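Local structure of tetraacyldisaccharide 4'-kinase (Aquifex aeolicus, 4EHX) at residues 36-41 with 135-140; 212-217 with 287-292. The protein probably transfers the gamma-phosphate of ATP to the 4'-position of a tetraacyldisaccharide 1-phosphate, giving lipid IVA in the biosynthesis of lipid A. All blocks are in the same frame, centred on the assembly; numbering follows the deposited sequence.

Interaction 1 (36-41 with 135-140); sequences VPVISV and FILDDG
Val36 brings its CG2 methyl obliquely against the Phe135 ring, 3.3 Å from CE2, the two side chains crossing at about a right angle. That methyl sits between the backbone N and the carbonyl carbon of Val36. The Phe135 ring also receives Leu127 and Ala126 of helix 119-130, so a broad aromatic suits the place. On the same face of the sheet, Val38 CG1, anti to its backbone N (chi1 176°), reaches Leu137 CD2 at 3.7 Å, while the other methyl of Leu137, CD1, lies 3.8 Å from Ser40 CB. A small residue suits this place: Ser40 CB packs against the end of Leu137, and OG, anti to the backbone N (chi1 180°), lies beside the backbone of Gly140.

The backbones run parallel and in register. Ile39 bonds twice to the same neighbour, its N donating to Phe135 O and its O accepting from Leu137 N (2.8 Å), on the two sides of Ile136. This is the parallel core of a P-loop kinase: strand 38-43 leads into the predicted ATP-binding loop, whose Lys51 touches Val41. The other face carries Ile39, Ile136 and Val41, branched residues well suited to extended strands; the Val41 and Ile136 side chains lie side by side, pointing the same way, their CG2 atoms 4.1 Å apart, and Leu58 of helix 51-61 covers Ile39 and Val41. Asp138, also on that face, turns its carboxylate to Ser71. Past the strand end the chain folds back, and Gly140 N donates to Val41 O (2.9 Å) from above the carbonyl plane; a CB on Gly140 would collide with Ser40 OG and Leu137 CB.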
ATOM      1  N   VAL A  36      18.773 -11.035  -6.448  1.00 22.21           N
ATOM      2  CA  VAL A  36      18.614  -9.736  -7.098  1.00 21.03           C
ATOM      3  C   VAL A  36      18.266  -8.718  -6.015  1.00 24.76           C
ATOM      4  O   VAL A  36      17.917  -9.104  -4.915  1.00 22.92           O
ATOM      5  CB  VAL A  36      17.511  -9.740  -8.202  1.00 29.11           C
ATOM      6  CG1 VAL A  36      17.867 -10.708  -9.321  1.00 31.32           C
ATOM      7  CG2 VAL A  36      16.133 -10.077  -7.611  1.00 23.33           C
ATOM      8  N   PRO A  37      18.350  -7.421  -6.331  1.00 21.91           N
ATOM      9  CA  PRO A  37      18.025  -6.376  -5.353  1.00 20.58           C
ATOM     10  C   PRO A  37      16.575  -6.422  -4.841  1.00 16.51           C
ATOM     11  O   PRO A  37      15.634  -6.771  -5.577  1.00 19.03           O
ATOM     12  CB  PRO A  37      18.290  -5.076  -6.121  1.00 25.74           C
ATOM     13  CG  PRO A  37      19.288  -5.461  -7.180  1.00 26.96           C
ATOM     14  CD  PRO A  37      18.877  -6.854  -7.588  1.00 28.80           C
ATOM     15  N   VAL A  38      16.439  -6.119  -3.549  1.00 19.43           N
ATOM     16  CA  VAL A  38      15.166  -6.097  -2.857  1.00 19.57           C
ATOM     17  C   VAL A  38      15.017  -4.752  -2.154  1.00 20.32           C
ATOM     18  O   VAL A  38      15.866  -4.344  -1.350  1.00 21.61           O
ATOM     19  CB  VAL A  38      15.081  -7.226  -1.801  1.00 19.38           C
ATOM     20  CG1 VAL A  38      13.772  -7.122  -1.021  1.00 19.71           C
ATOM     21  CG2 VAL A  38      15.203  -8.592  -2.494  1.00 16.36           C
ATOM     22  N   ILE A  39      13.939  -4.055  -2.481  1.00 15.65           N
ATOM     23  CA  ILE A  39      13.602  -2.815  -1.818  1.00 18.77           C
ATOM     24  C   ILE A  39      12.348  -3.092  -1.007  1.00 20.79           C
ATOM     25  O   ILE A  39      11.387  -3.625  -1.533  1.00 22.73           O
ATOM     26  CB  ILE A  39      13.277  -1.725  -2.836  1.00 19.98           C
ATOM     27  CG1 ILE A  39      14.468  -1.503  -3.782  1.00 22.62           C
ATOM     28  CG2 ILE A  39      12.880  -0.416  -2.115  1.00 16.75           C
ATOM     29  CD1 ILE A  39      14.107  -0.681  -5.048  1.00 22.82           C
ATOM     30  N   SER A  40      12.346  -2.738   0.273  1.00 16.86           N
ATOM     31  CA  SER A  40      11.147  -2.926   1.068  1.00 14.15           C
ATOM     32  C   SER A  40      10.448  -1.593   1.275  1.00 19.57           C
ATOM     33  O   SER A  40      11.090  -0.577   1.528  1.00 19.73           O
ATOM     34  CB  SER A  40      11.476  -3.559   2.428  1.00 15.61           C
ATOM     35  OG  SER A  40      10.291  -3.724   3.188  1.00 17.72           O
ATOM     36  N   VAL A  41       9.126  -1.608   1.149  1.00 21.44           N
ATOM     37  CA  VAL A  41       8.295  -0.480   1.530  1.00 18.02           C
ATOM     38  C   VAL A  41       7.459  -0.929   2.706  1.00 22.51           C
ATOM     39  O   VAL A  41       6.825  -1.994   2.674  1.00 20.47           O
ATOM     40  CB  VAL A  41       7.386   0.003   0.359  1.00 15.77           C
ATOM     41  CG1 VAL A  41       6.483   1.169   0.838  1.00 18.29           C
ATOM     42  CG2 VAL A  41       8.260   0.427  -0.819  1.00 16.39           C
ATOM     43  N   PHE A 135      12.963  -6.700  -6.795  1.00 19.04           N
ATOM     44  CA  PHE A 135      11.737  -6.925  -6.042  1.00 19.31           C
ATOM     45  C   PHE A 135      11.393  -5.738  -5.165  1.00 20.35           C
ATOM     46  O   PHE A 135      12.274  -5.086  -4.605  1.00 18.57           O
ATOM     47  CB  PHE A 135      11.872  -8.131  -5.114  1.00 14.47           C
ATOM     48  CG  PHE A 135      11.966  -9.423  -5.831  1.00 21.30           C
ATOM     49  CD1 PHE A 135      10.839  -9.977  -6.422  1.00 17.25           C
ATOM     50  CD2 PHE A 135      13.176 -10.106  -5.895  1.00 19.77           C
ATOM     51  CE1 PHE A 135      10.915 -11.203  -7.086  1.00 21.41           C
ATOM     52  CE2 PHE A 135      13.262 -11.327  -6.555  1.00 20.31           C
ATOM     53  CZ  PHE A 135      12.124 -11.875  -7.147  1.00 23.84           C
ATOM     54  N   ILE A 136      10.098  -5.462  -5.047  1.00 19.53           N
ATOM     55  CA  ILE A 136       9.637  -4.497  -4.061  1.00 13.62           C
ATOM     56  C   ILE A 136       8.760  -5.271  -3.080  1.00 17.20           C
ATOM     57  O   ILE A 136       7.826  -5.967  -3.489  1.00 16.51           O
ATOM     58  CB  ILE A 136       8.792  -3.374  -4.708  1.00 16.06           C
ATOM     59  CG1 ILE A 136       9.641  -2.512  -5.662  1.00 20.29           C
ATOM     60  CG2 ILE A 136       8.131  -2.512  -3.638  1.00 16.21           C
ATOM     61  CD1 ILE A 136       8.774  -1.640  -6.594  1.00 17.85           C
ATOM     62  N   LEU A 137       9.054  -5.160  -1.789  1.00 15.09           N
ATOM     63  CA  LEU A 137       8.167  -5.773  -0.815  1.00 16.70           C
ATOM     64  C   LEU A 137       7.125  -4.716  -0.506  1.00 22.75           C
ATOM     65  O   LEU A 137       7.453  -3.603  -0.066  1.00 22.87           O
ATOM     66  CB  LEU A 137       8.905  -6.132   0.488  1.00 17.40           C
ATOM     67  CG  LEU A 137      10.268  -6.826   0.375  1.00 20.81           C
ATOM     68  CD1 LEU A 137      10.754  -7.274   1.779  1.00 22.48           C
ATOM     69  CD2 LEU A 137      10.186  -8.039  -0.555  1.00 23.48           C
ATOM     70  N   ASP A 138       5.864  -5.025  -0.750  1.00 17.76           N
ATOM     71  CA  ASP A 138       4.864  -4.098  -0.280  1.00 23.69           C
ATOM     72  C   ASP A 138       4.572  -4.546   1.159  1.00 20.84           C
ATOM     73  O   ASP A 138       4.276  -5.712   1.435  1.00 35.52           O
ATOM     74  CB  ASP A 138       3.637  -4.011  -1.196  1.00 36.89           C
ATOM     75  CG  ASP A 138       2.746  -5.206  -1.087  1.00 41.48           C
ATOM     76  OD1 ASP A 138       3.233  -6.234  -0.599  1.00 41.25           O
ATOM     77  OD2 ASP A 138       1.566  -5.127  -1.502  1.00 32.42           O
ATOM     78  N   ASP A 139       4.715  -3.629   2.079  1.00 30.01           N
ATOM     79  CA  ASP A 139       4.498  -3.956   3.464  1.00 21.68           C
ATOM     80  C   ASP A 139       5.515  -4.983   3.984  1.00 23.23           C
ATOM     81  O   ASP A 139       5.154  -6.038   4.510  1.00 20.60           O
ATOM     82  CB  ASP A 139       3.059  -4.431   3.682  1.00 24.75           C
ATOM     83  CG  ASP A 139       2.640  -4.274   5.120  1.00 31.97           C
ATOM     84  OD1 ASP A 139       3.194  -3.357   5.760  1.00 26.38           O
ATOM     85  OD2 ASP A 139       1.808  -5.059   5.618  1.00 35.29           O
ATOM     86  N   GLY A 140       6.794  -4.654   3.858  1.00 19.32           N
ATOM     87  CA  GLY A 140       7.828  -5.609   4.185  1.00 19.04           C
ATOM     88  C   GLY A 140       8.705  -5.227   5.361  1.00 21.41           C
ATOM     89  O   GLY A 140       9.657  -5.948   5.657  1.00 19.22           O
TER

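Interaction 2 (212-217 with 287-292); sequences LNSDFE and GYENVF
Ser214 faces segment 287-292, and its OG donates to Tyr288 O across 2.7 Å. The hydroxyl approaches from well above the plane of that carbonyl, and it can do so because OG lies between the backbone N and the carbonyl carbon of Ser214 (chi1 60°). Gly287 N adds a weak, bent bond to the same OG, at 3.4 Å. A serine suits this place: its short arm lets the two chains come close while supplying both a donor and an acceptor, and Leu282 of helix 279-282 packs on it.

Beside the hydroxyl, a water bridges the two backbones. It accepts from Ser214 N and donates to Val291 O (2.7 Å), and it stands over one face of the Phe292 ring, offset toward the rim. At this closely packed end, Leu212 O lies at the ring's edge, near its plane, and 3.2 Å from Phe292 CA in a CA-H...O contact. Asn213 CB lies 3.7 Å from Phe292 CE2, so the ring packs against the start of the turn.

The other side is looser. Tyr288 and Glu289 are exposed, and Asp215 and Glu289 keep their carboxylates apart, as like charges probably would. Asn213 turns its amide back on its own segment, to Glu217 just past the turn: OD1 accepts from Glu217 N, and ND2 donates to Glu217 OE1 at 3.2 Å, almost straight and in the amide plane. Gly287, with positive phi (101°), takes a backbone shape that suits a residue without CB. Two type I beta turns, Asn213-Phe216 and Tyr288-Val291, linked by the water between their backbones, thus flank the end of the antiparallel strand pair 201-212 and 291-300, where Leu212 pairs with Ala293.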
ATOM      1  N   LEU A 212      -9.636   7.096 -12.150  1.00 32.75           N
ATOM      2  CA  LEU A 212      -9.408   5.760 -12.675  1.00 29.53           C
ATOM      3  C   LEU A 212     -10.754   5.221 -13.135  1.00 36.76           C
ATOM      4  O   LEU A 212     -11.720   5.258 -12.367  1.00 33.87           O
ATOM      5  CB  LEU A 212      -8.854   4.851 -11.584  1.00 29.93           C
ATOM      6  CG  LEU A 212      -7.420   5.154 -11.155  1.00 38.51           C
ATOM      7  CD1 LEU A 212      -7.017   4.276  -9.987  1.00 38.98           C
ATOM      8  CD2 LEU A 212      -6.490   4.948 -12.334  1.00 39.63           C
ATOM      9  N   ASN A 213     -10.832   4.730 -14.369  1.00 28.72           N
ATOM     10  CA  ASN A 213     -12.054   4.062 -14.804  1.00 28.81           C
ATOM     11  C   ASN A 213     -12.080   2.613 -14.303  1.00 28.93           C
ATOM     12  O   ASN A 213     -11.198   2.198 -13.553  1.00 32.58           O
ATOM     13  CB  ASN A 213     -12.293   4.185 -16.318  1.00 34.17           C
ATOM     14  CG  ASN A 213     -11.265   3.432 -17.154  1.00 34.87           C
ATOM     15  OD1 ASN A 213     -10.583   2.538 -16.665  1.00 31.46           O
ATOM     16  ND2 ASN A 213     -11.179   3.780 -18.434  1.00 39.76           N
ATOM     17  N   SER A 214     -13.106   1.860 -14.685  1.00 38.16           N
ATOM     18  CA  SER A 214     -13.274   0.503 -14.166  1.00 40.97           C
ATOM     19  C   SER A 214     -12.264  -0.485 -14.763  1.00 45.87           C
ATOM     20  O   SER A 214     -12.086  -1.583 -14.239  1.00 44.35           O
ATOM     21  CB  SER A 214     -14.708   0.011 -14.379  1.00 37.36           C
ATOM     22  OG  SER A 214     -15.038  -0.001 -15.752  1.00 41.17           O
ATOM     23  N   ASP A 215     -11.616  -0.094 -15.858  1.00 39.48           N
ATOM     24  CA  ASP A 215     -10.493  -0.866 -16.405  1.00 43.84           C
ATOM     25  C   ASP A 215      -9.162  -0.423 -15.797  1.00 44.05           C
ATOM     26  O   ASP A 215      -8.085  -0.806 -16.260  1.00 42.14           O
ATOM     27  CB  ASP A 215     -10.449  -0.744 -17.929  1.00 46.88           C
ATOM     28  CG  ASP A 215     -11.672  -1.351 -18.592  1.00 51.67           C
ATOM     29  OD1 ASP A 215     -12.111  -2.435 -18.147  1.00 59.18           O
ATOM     30  OD2 ASP A 215     -12.203  -0.743 -19.546  1.00 54.69           O
ATOM     31  N   PHE A 216      -9.249   0.382 -14.745  1.00 43.83           N
ATOM     32  CA  PHE A 216      -8.067   0.920 -14.077  1.00 35.16           C
ATOM     33  C   PHE A 216      -7.117   1.710 -14.990  1.00 32.36           C
ATOM     34  O   PHE A 216      -5.893   1.712 -14.802  1.00 35.68           O
ATOM     35  CB  PHE A 216      -7.348  -0.164 -13.263  1.00 38.38           C
ATOM     36  CG  PHE A 216      -8.010  -0.443 -11.947  1.00 38.95           C
ATOM     37  CD1 PHE A 216      -9.175  -1.200 -11.889  1.00 38.69           C
ATOM     38  CD2 PHE A 216      -7.506   0.094 -10.778  1.00 38.59           C
ATOM     39  CE1 PHE A 216      -9.805  -1.442 -10.674  1.00 33.35           C
ATOM     40  CE2 PHE A 216      -8.128  -0.145  -9.571  1.00 38.29           C
ATOM     41  CZ  PHE A 216      -9.282  -0.911  -9.519  1.00 32.55           C
ATOM     42  N   GLU A 217      -7.714   2.404 -15.952  1.00 34.61           N
ATOM     43  CA  GLU A 217      -7.008   3.325 -16.834  1.00 39.77           C
ATOM     44  C   GLU A 217      -7.238   4.764 -16.371  1.00 40.69           C
ATOM     45  O   GLU A 217      -8.335   5.120 -15.935  1.00 41.15           O
ATOM     46  CB  GLU A 217      -7.511   3.155 -18.270  1.00 40.56           C
ATOM     47  CG  GLU A 217      -7.264   1.763 -18.843  1.00 48.85           C
ATOM     48  CD  GLU A 217      -8.086   1.476 -20.087  1.00 58.90           C
ATOM     49  OE1 GLU A 217      -9.150   2.113 -20.272  1.00 58.83           O
ATOM     50  OE2 GLU A 217      -7.669   0.605 -20.879  1.00 64.95           O
ATOM     51  N   GLY A 287     -15.864  -3.281 -15.810  1.00 48.47           N
ATOM     52  CA  GLY A 287     -16.835  -3.454 -16.874  1.00 64.21           C
ATOM     53  C   GLY A 287     -17.960  -2.444 -16.783  1.00 64.61           C
ATOM     54  O   GLY A 287     -18.457  -1.981 -17.808  1.00 72.55           O
ATOM     55  N   TYR A 288     -18.372  -2.101 -15.564  1.00 43.64           N
ATOM     56  CA  TYR A 288     -19.267  -0.961 -15.399  1.00 38.32           C
ATOM     57  C   TYR A 288     -18.478   0.276 -15.789  1.00 35.92           C
ATOM     58  O   TYR A 288     -17.595   0.724 -15.062  1.00 40.82           O
ATOM     59  CB  TYR A 288     -19.804  -0.855 -13.963  1.00 41.06           C
ATOM     60  CG  TYR A 288     -20.969  -1.781 -13.695  1.00 37.82           C
ATOM     61  CD1 TYR A 288     -22.170  -1.646 -14.396  1.00 43.15           C
ATOM     62  CD2 TYR A 288     -20.874  -2.787 -12.752  1.00 39.66           C
ATOM     63  CE1 TYR A 288     -23.234  -2.501 -14.159  1.00 34.75           C
ATOM     64  CE2 TYR A 288     -21.924  -3.639 -12.504  1.00 39.52           C
ATOM     65  CZ  TYR A 288     -23.105  -3.491 -13.201  1.00 32.18           C
ATOM     66  OH  TYR A 288     -24.141  -4.358 -12.933  1.00 33.54           O
ATOM     67  N   GLU A 289     -18.791   0.820 -16.949  1.00 32.50           N
ATOM     68  CA  GLU A 289     -17.975   1.871 -17.514  1.00 43.90           C
ATOM     69  C   GLU A 289     -18.390   3.250 -17.037  1.00 44.44           C
ATOM     70  O   GLU A 289     -17.810   4.253 -17.445  1.00 47.39           O
ATOM     71  CB  GLU A 289     -17.971   1.755 -19.042  1.00 57.91           C
ATOM     72  CG  GLU A 289     -17.128   0.567 -19.514  1.00 64.95           C
ATOM     73  CD  GLU A 289     -17.627  -0.060 -20.802  1.00 67.91           C
ATOM     74  OE1 GLU A 289     -17.271  -1.233 -21.052  1.00 56.26           O
ATOM     75  OE2 GLU A 289     -18.367   0.613 -21.559  1.00 66.05           O
ATOM     76  N   ASN A 290     -19.384   3.303 -16.155  1.00 36.41           N
ATOM     77  CA  ASN A 290     -19.788   4.583 -15.584  1.00 31.94           C
ATOM     78  C   ASN A 290     -19.366   4.738 -14.115  1.00 36.89           C
ATOM     79  O   ASN A 290     -19.867   5.613 -13.417  1.00 30.53           O
ATOM     80  CB  ASN A 290     -21.300   4.839 -15.775  1.00 28.91           C
ATOM     81  CG  ASN A 290     -22.189   3.775 -15.099  1.00 34.73           C
ATOM     82  OD1 ASN A 290     -21.755   2.649 -14.828  1.00 36.82           O
ATOM     83  ND2 ASN A 290     -23.448   4.137 -14.839  1.00 32.87           N
ATOM     84  N   VAL A 291     -18.421   3.905 -13.674  1.00 31.19           N
ATOM     85  CA  VAL A 291     -17.964   3.877 -12.280  1.00 26.02           C
ATOM     86  C   VAL A 291     -16.468   4.164 -12.220  1.00 33.06           C
ATOM     87  O   VAL A 291     -15.695   3.513 -12.916  1.00 31.83           O
ATOM     88  CB  VAL A 291     -18.233   2.505 -11.653  1.00 30.52           C
ATOM     89  CG1 VAL A 291     -17.755   2.461 -10.212  1.00 30.88           C
ATOM     90  CG2 VAL A 291     -19.721   2.154 -11.757  1.00 31.74           C
ATOM     91  N   PHE A 292     -16.073   5.131 -11.388  1.00 27.80           N
ATOM     92  CA  PHE A 292     -14.696   5.624 -11.333  1.00 29.06           C
ATOM     93  C   PHE A 292     -14.189   5.757  -9.900  1.00 33.44           C
ATOM     94  O   PHE A 292     -14.977   5.812  -8.952  1.00 29.94           O
ATOM     95  CB  PHE A 292     -14.613   7.007 -11.999  1.00 29.60           C
ATOM     96  CG  PHE A 292     -15.130   7.034 -13.408  1.00 29.36           C
ATOM     97  CD1 PHE A 292     -16.483   7.193 -13.662  1.00 32.79           C
ATOM     98  CD2 PHE A 292     -14.264   6.890 -14.479  1.00 33.73           C
ATOM     99  CE1 PHE A 292     -16.962   7.202 -14.960  1.00 37.13           C
ATOM    100  CE2 PHE A 292     -14.737   6.907 -15.782  1.00 37.46           C
ATOM    101  CZ  PHE A 292     -16.089   7.057 -16.020  1.00 36.57           C
TER
HETATM  102  O   HOH W   1     -15.401   3.276 -15.605  1.00 32.28           O

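In the fold
Interaction 1 is buried and belongs to the nucleotide-binding core, whereas interaction 2 is only partly buried and lies farther from the centre of the chain; their centres are about 29 Å apart and their nearest atoms about 14 Å. The first joins two neighbouring parallel strands by regular backbone bonds and apolar side chains in contact on both faces, Phe135 among them, close to the predicted ATP-binding loop. The second ties two turns at the ends of the antiparallel strands 201-212 and 291-300, and relies on a serine hydroxyl, a water and one aromatic ring. Strand 201-212 also pairs with strand 182-186, linking this outlying region back to the strands beside interaction 1.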